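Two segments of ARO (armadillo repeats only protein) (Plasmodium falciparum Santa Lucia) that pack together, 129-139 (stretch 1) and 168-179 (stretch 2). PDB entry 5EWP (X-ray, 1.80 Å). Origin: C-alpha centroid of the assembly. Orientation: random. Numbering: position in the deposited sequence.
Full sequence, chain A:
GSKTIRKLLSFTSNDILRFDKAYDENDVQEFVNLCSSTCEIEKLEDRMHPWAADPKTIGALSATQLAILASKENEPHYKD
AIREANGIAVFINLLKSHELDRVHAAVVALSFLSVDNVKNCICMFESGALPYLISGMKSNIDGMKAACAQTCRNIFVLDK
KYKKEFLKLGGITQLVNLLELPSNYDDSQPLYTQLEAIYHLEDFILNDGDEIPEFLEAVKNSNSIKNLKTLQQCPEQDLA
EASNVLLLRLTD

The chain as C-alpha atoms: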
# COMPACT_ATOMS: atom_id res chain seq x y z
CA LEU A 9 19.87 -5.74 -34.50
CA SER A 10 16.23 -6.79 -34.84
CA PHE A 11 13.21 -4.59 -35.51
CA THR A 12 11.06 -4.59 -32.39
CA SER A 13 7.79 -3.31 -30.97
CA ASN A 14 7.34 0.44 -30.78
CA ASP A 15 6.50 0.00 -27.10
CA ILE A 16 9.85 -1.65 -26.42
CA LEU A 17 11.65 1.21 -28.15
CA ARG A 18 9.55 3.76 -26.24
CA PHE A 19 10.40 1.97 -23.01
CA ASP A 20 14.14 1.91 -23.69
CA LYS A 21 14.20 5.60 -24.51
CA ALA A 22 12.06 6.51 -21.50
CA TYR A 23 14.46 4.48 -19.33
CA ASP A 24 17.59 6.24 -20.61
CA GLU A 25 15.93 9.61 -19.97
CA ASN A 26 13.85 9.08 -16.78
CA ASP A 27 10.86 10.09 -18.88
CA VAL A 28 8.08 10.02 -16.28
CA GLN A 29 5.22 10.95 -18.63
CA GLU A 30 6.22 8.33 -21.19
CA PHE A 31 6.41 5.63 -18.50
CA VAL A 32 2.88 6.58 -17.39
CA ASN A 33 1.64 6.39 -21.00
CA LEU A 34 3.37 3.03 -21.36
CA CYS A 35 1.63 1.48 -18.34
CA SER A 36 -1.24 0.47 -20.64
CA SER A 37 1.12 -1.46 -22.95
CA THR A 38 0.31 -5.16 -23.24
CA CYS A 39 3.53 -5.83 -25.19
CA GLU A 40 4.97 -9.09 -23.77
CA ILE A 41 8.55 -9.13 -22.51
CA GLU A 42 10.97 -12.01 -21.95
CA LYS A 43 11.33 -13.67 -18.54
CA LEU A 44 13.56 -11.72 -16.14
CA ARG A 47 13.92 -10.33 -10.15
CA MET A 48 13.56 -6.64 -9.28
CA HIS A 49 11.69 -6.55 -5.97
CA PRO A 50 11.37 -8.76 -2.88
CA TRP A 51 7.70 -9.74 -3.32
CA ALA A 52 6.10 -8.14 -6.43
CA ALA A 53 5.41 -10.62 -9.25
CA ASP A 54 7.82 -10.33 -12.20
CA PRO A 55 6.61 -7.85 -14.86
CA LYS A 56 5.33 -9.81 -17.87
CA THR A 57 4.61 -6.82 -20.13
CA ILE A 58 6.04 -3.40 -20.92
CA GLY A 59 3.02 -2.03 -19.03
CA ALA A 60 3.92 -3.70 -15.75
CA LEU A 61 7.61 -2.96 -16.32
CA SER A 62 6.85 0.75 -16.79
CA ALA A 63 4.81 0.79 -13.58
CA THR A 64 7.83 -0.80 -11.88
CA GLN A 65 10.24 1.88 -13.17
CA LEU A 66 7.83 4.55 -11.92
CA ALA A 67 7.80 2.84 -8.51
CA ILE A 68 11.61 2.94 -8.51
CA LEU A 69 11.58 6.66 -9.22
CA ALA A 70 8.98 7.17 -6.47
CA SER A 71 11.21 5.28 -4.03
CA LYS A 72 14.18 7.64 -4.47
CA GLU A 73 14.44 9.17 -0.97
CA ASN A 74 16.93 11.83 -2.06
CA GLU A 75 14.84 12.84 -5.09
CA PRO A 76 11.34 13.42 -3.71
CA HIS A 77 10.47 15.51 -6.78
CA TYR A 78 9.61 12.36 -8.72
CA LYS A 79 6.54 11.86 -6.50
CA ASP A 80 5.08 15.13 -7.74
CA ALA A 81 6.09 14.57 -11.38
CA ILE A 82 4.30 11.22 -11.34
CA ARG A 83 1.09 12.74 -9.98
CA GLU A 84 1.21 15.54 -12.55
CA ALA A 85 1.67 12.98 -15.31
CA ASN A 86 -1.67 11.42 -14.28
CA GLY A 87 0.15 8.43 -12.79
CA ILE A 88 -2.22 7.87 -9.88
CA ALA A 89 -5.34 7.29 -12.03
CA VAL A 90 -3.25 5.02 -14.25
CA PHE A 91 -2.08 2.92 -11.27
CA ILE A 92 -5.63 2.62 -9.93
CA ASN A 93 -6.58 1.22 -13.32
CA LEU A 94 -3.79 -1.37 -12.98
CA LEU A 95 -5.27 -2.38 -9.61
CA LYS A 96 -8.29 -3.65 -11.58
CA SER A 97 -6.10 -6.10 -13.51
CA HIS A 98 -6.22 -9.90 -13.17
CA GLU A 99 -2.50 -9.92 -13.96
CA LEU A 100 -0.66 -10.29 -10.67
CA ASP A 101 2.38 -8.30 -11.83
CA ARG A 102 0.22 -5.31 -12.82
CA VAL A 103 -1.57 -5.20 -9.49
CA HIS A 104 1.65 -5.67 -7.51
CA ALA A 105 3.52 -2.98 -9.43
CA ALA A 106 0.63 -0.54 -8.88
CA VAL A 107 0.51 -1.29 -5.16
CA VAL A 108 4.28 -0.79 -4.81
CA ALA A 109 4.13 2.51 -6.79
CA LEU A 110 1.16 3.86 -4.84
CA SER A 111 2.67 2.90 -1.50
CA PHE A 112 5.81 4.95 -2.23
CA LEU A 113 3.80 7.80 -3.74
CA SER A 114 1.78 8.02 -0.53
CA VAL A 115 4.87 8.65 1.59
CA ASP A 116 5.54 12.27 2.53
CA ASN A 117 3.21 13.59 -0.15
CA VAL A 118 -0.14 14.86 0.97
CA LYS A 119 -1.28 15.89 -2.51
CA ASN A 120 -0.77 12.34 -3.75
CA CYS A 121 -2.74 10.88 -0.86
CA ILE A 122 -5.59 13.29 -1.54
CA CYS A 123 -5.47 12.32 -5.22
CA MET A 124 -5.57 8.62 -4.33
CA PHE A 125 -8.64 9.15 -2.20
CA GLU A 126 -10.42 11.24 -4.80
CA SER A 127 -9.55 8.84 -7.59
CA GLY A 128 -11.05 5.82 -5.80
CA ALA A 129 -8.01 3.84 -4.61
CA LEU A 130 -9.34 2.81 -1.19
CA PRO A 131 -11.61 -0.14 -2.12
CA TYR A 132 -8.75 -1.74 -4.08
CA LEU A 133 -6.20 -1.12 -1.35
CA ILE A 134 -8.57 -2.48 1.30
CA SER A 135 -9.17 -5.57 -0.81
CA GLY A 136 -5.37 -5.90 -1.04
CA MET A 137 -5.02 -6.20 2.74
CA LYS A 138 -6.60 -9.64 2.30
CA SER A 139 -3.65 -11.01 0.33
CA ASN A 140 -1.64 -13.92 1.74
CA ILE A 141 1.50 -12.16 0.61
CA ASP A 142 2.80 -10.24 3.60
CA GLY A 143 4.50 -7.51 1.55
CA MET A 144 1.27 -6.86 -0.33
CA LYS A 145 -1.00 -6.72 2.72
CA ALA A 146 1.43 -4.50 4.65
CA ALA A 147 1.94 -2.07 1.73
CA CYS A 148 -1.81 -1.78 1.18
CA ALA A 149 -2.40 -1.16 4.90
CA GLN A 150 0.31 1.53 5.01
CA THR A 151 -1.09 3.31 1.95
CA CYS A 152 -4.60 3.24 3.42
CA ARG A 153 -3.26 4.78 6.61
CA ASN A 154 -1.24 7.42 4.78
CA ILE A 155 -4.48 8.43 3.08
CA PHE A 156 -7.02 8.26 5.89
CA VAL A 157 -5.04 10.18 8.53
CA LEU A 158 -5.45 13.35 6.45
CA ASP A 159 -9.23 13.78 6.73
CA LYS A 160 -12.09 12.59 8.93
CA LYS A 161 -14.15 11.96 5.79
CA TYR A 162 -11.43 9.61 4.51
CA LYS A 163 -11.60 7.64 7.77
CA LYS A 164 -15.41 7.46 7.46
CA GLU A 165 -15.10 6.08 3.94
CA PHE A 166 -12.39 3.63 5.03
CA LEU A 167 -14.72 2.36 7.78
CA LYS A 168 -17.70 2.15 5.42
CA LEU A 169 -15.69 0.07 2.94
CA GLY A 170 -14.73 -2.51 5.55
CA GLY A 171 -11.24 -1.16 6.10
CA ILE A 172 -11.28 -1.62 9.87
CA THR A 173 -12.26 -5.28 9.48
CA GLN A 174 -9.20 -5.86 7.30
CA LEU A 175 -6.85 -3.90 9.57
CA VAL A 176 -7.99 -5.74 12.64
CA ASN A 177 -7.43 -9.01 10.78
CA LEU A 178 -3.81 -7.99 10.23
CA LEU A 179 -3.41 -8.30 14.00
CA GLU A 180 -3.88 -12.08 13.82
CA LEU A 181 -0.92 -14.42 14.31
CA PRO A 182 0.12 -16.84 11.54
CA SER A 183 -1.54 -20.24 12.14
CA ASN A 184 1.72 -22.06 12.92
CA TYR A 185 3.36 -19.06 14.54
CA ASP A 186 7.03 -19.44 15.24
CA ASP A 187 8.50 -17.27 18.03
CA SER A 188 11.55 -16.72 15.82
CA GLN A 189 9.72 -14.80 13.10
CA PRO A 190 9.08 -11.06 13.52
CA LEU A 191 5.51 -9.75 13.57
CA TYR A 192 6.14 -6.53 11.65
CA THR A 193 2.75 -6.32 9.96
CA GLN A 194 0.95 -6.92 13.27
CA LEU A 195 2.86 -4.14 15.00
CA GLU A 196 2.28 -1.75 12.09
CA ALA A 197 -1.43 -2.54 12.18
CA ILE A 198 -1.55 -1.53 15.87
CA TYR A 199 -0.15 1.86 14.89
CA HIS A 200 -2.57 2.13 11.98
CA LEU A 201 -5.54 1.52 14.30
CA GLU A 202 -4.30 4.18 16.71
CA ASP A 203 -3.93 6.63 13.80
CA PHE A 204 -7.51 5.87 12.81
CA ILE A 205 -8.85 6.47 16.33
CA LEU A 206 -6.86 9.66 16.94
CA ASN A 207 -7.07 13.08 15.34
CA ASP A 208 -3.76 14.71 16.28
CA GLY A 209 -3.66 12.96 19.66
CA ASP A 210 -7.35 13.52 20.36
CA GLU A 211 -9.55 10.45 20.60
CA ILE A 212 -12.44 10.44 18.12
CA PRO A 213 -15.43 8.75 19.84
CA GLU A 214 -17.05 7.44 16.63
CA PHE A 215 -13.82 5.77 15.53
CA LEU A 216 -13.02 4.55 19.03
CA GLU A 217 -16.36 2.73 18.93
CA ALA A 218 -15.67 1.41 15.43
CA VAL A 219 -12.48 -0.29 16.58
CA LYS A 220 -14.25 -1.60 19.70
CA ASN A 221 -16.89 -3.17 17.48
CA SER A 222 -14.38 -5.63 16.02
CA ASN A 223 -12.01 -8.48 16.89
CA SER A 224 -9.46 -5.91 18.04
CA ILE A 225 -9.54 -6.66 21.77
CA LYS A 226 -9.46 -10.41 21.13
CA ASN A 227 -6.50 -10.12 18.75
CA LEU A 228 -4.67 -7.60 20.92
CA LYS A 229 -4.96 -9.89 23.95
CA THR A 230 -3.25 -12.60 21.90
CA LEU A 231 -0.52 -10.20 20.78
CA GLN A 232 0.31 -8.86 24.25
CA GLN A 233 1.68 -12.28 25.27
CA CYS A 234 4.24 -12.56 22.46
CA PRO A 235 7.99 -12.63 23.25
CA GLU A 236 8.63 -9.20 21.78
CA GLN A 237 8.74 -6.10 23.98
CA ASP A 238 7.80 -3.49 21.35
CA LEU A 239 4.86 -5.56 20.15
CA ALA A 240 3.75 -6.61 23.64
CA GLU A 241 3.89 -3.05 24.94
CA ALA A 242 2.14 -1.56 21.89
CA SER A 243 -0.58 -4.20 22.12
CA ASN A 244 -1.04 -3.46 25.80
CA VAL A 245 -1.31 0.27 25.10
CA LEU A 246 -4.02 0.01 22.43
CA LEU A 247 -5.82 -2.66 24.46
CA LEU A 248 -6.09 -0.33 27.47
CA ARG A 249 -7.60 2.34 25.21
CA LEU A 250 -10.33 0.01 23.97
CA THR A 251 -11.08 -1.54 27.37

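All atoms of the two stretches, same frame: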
# COMPACT_ATOMS: atom_id res chain seq x y z
N ALA A 129 -8.96 4.91 -4.92
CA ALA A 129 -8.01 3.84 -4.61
C ALA A 129 -8.43 2.97 -3.43
O ALA A 129 -8.06 1.81 -3.38
CB ALA A 129 -6.64 4.44 -4.32
N LEU A 130 -9.15 3.53 -2.45
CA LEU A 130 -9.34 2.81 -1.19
C LEU A 130 -9.95 1.40 -1.30
O LEU A 130 -9.44 0.48 -0.67
CB LEU A 130 -10.19 3.65 -0.22
CG LEU A 130 -9.49 4.68 0.66
CD1 LEU A 130 -10.48 5.22 1.71
CD2 LEU A 130 -8.23 4.13 1.33
N PRO A 131 -11.04 1.22 -2.08
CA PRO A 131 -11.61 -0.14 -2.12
C PRO A 131 -10.60 -1.19 -2.59
O PRO A 131 -10.59 -2.32 -2.08
CB PRO A 131 -12.75 -0.01 -3.13
CG PRO A 131 -13.14 1.41 -3.10
CD PRO A 131 -11.86 2.18 -2.85
N TYR A 132 -9.75 -0.81 -3.55
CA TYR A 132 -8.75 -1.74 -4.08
C TYR A 132 -7.67 -2.01 -3.04
O TYR A 132 -7.24 -3.14 -2.85
CB TYR A 132 -8.12 -1.19 -5.36
CG TYR A 132 -9.14 -0.95 -6.43
CD1 TYR A 132 -9.64 -2.00 -7.19
CD2 TYR A 132 -9.65 0.33 -6.66
CE1 TYR A 132 -10.60 -1.78 -8.16
CE2 TYR A 132 -10.62 0.55 -7.63
CZ TYR A 132 -11.08 -0.51 -8.38
OH TYR A 132 -12.03 -0.31 -9.35
N LEU A 133 -7.24 -0.95 -2.36
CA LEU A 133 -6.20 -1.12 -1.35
C LEU A 133 -6.72 -1.92 -0.16
O LEU A 133 -5.97 -2.71 0.44
CB LEU A 133 -5.69 0.25 -0.90
CG LEU A 133 -4.99 1.07 -1.98
CD1 LEU A 133 -4.78 2.49 -1.47
CD2 LEU A 133 -3.66 0.45 -2.37
N ILE A 134 -7.98 -1.72 0.21
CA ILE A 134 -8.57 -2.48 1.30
C ILE A 134 -8.69 -3.95 0.93
O ILE A 134 -8.40 -4.84 1.73
CB ILE A 134 -9.96 -1.92 1.70
CG1 ILE A 134 -9.79 -0.57 2.40
CG2 ILE A 134 -10.69 -2.88 2.63
CD1 ILE A 134 -11.09 0.20 2.60
N SER A 135 -9.10 -4.21 -0.31
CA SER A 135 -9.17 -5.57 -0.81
C SER A 135 -7.78 -6.23 -0.74
O SER A 135 -7.65 -7.41 -0.39
CB SER A 135 -9.71 -5.59 -2.24
OG SER A 135 -9.97 -6.90 -2.68
N GLY A 136 -6.75 -5.44 -1.04
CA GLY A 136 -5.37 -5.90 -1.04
C GLY A 136 -4.85 -6.33 0.32
O GLY A 136 -3.93 -7.14 0.42
N MET A 137 -5.42 -5.79 1.40
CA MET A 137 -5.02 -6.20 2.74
C MET A 137 -5.41 -7.66 3.02
O MET A 137 -5.00 -8.23 4.03
CB MET A 137 -5.65 -5.29 3.81
CG MET A 137 -4.94 -3.96 3.96
SD MET A 137 -5.61 -3.05 5.37
CE MET A 137 -7.06 -2.37 4.61
N LYS A 138 -6.20 -8.25 2.13
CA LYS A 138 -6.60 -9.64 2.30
C LYS A 138 -5.58 -10.62 1.74
O LYS A 138 -5.66 -11.82 2.02
CB LYS A 138 -7.94 -9.90 1.61
CG LYS A 138 -9.12 -9.10 2.14
CD LYS A 138 -10.40 -9.52 1.42
CE LYS A 138 -11.61 -8.76 1.92
NZ LYS A 138 -12.84 -9.14 1.17
N SER A 139 -4.62 -10.13 0.97
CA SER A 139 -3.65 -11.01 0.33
C SER A 139 -2.85 -11.86 1.31
O SER A 139 -2.51 -11.40 2.40
CB SER A 139 -2.68 -10.18 -0.53
OG SER A 139 -1.60 -10.98 -1.01
N LYS A 168 -16.55 2.57 6.20
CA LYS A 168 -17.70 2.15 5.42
C LYS A 168 -17.35 1.01 4.46
O LYS A 168 -18.16 0.12 4.22
CB LYS A 168 -18.26 3.34 4.65
CG LYS A 168 -19.44 3.07 3.76
CD LYS A 168 -19.61 4.21 2.78
CE LYS A 168 -21.05 4.36 2.32
NZ LYS A 168 -21.52 3.11 1.68
N LEU A 169 -16.13 1.04 3.93
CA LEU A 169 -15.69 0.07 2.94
C LEU A 169 -15.15 -1.22 3.55
O LEU A 169 -14.72 -2.12 2.82
CB LEU A 169 -14.62 0.70 2.05
CG LEU A 169 -15.09 1.84 1.15
CD1 LEU A 169 -13.90 2.54 0.52
CD2 LEU A 169 -16.03 1.30 0.09
N GLY A 170 -15.17 -1.31 4.87
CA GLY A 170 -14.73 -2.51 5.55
C GLY A 170 -13.26 -2.47 5.91
O GLY A 170 -12.67 -3.49 6.24
N GLY A 171 -12.66 -1.29 5.82
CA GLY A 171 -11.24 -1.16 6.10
C GLY A 171 -10.81 -1.55 7.51
O GLY A 171 -9.71 -2.06 7.70
N ILE A 172 -11.65 -1.28 8.50
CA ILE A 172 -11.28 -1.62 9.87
C ILE A 172 -11.29 -3.14 10.08
O ILE A 172 -10.42 -3.69 10.77
CB ILE A 172 -12.20 -0.92 10.89
CG1 ILE A 172 -11.90 0.58 10.90
CG2 ILE A 172 -12.02 -1.49 12.29
CD1 ILE A 172 -10.46 0.89 11.29
N THR A 173 -12.25 -3.82 9.47
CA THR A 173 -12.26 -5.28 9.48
C THR A 173 -10.92 -5.84 8.99
O THR A 173 -10.32 -6.69 9.65
CB THR A 173 -13.39 -5.84 8.62
OG1 THR A 173 -14.64 -5.26 9.03
CG2 THR A 173 -13.46 -7.37 8.76
N GLN A 174 -10.44 -5.35 7.85
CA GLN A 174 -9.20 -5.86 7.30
C GLN A 174 -8.00 -5.50 8.17
O GLN A 174 -7.11 -6.33 8.38
CB GLN A 174 -8.99 -5.36 5.87
CG GLN A 174 -10.04 -5.84 4.92
CD GLN A 174 -10.29 -7.33 5.06
OE1 GLN A 174 -9.37 -8.13 5.07
NE2 GLN A 174 -11.56 -7.69 5.19
N LEU A 175 -7.96 -4.28 8.69
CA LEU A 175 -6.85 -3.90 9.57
C LEU A 175 -6.78 -4.74 10.80
O LEU A 175 -5.69 -5.16 11.23
CB LEU A 175 -6.97 -2.44 10.02
CG LEU A 175 -6.34 -1.33 9.21
CD1 LEU A 175 -6.46 -0.02 10.01
CD2 LEU A 175 -4.88 -1.69 8.93
N VAL A 176 -7.93 -4.97 11.41
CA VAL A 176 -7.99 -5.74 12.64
C VAL A 176 -7.54 -7.17 12.34
O VAL A 176 -6.83 -7.78 13.15
CB VAL A 176 -9.41 -5.71 13.26
CG1 VAL A 176 -9.55 -6.75 14.36
CG2 VAL A 176 -9.70 -4.32 13.81
N ASN A 177 -7.90 -7.69 11.18
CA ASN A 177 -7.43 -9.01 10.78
C ASN A 177 -5.91 -9.10 10.63
O ASN A 177 -5.33 -10.17 10.80
CB ASN A 177 -8.08 -9.44 9.46
CG ASN A 177 -9.54 -9.79 9.63
OD1 ASN A 177 -10.06 -9.80 10.75
ND2 ASN A 177 -10.21 -10.09 8.53
N LEU A 178 -5.27 -7.98 10.32
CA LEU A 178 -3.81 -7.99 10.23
C LEU A 178 -3.16 -8.19 11.59
O LEU A 178 -1.98 -8.48 11.67
CB LEU A 178 -3.29 -6.69 9.58
CG LEU A 178 -3.66 -6.51 8.10
CD1 LEU A 178 -3.10 -5.22 7.51
CD2 LEU A 178 -3.21 -7.70 7.30
N LEU A 179 -3.94 -8.05 12.66
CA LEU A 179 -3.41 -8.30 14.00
C LEU A 179 -3.23 -9.79 14.31
O LEU A 179 -2.48 -10.17 15.21
CB LEU A 179 -4.33 -7.69 15.06
CG LEU A 179 -4.55 -6.18 15.03
CD1 LEU A 179 -5.69 -5.80 15.99
CD2 LEU A 179 -3.27 -5.44 15.38
O HOH W 1 -6.55 -8.46 6.37

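Stretch 2 begins at the end of one helix, turns at Gly170 and starts a second helix that packs against the helix of stretch 1. The contact buries 481 Å², counting both sides, and is largely apolar. No direct hydrogen bond crosses it.

Lys168 makes no contact, and the end of its side chain leads away. Leu169 points toward stretch 1 and meets three residues. Its CD1 lies 3.9 Å from Leu130 CB and 3.9 Å from Pro131 CG. Its CB lies 3.6 Å from Ile134 CD1.

Gly170 closes the preceding helix in a Schellman motif and also occupies the N-cap position of the next one. Its phi is positive, at 92°. A CB there would be jammed against the carbonyl oxygen of Leu169, so the backbone by itself calls for glycine.

At Gly171 the reason is different. Phi and psi are helical, but the neighbouring helix is close. Gly171 CA is 3.8 Å from Ile134 CD1, and an ideal CB would come within a tight 3.3 Å of that same CD1. The missing side chain leaves room for the isoleucine.

Ile172 points away, and Thr173 does not reach the other stretch.

Gln174 lies against three residues of stretch 1. Its CG is 3.8 Å from Ile134 CG2, and its CB is 3.8 Å from Met137 CE. Its OE1 lies 3.1 Å from Lys138 CG, an approach to a carbon atom. One water lies between the backbones here, its O 2.8 Å from Met137 O and 3.0 Å from Gln174 O, within hydrogen-bonding reach of both.

Leu175 starts out sideways, but its end comes nearer: CD2 is 3.9 Å from Met137 SD. Leu178 points toward stretch 1, with CD1 3.9 Å from Met137 SD and CD2 3.8 Å from Met137 O. The Met137 sulfur thus touches both leucines. Leu179 is out of reach.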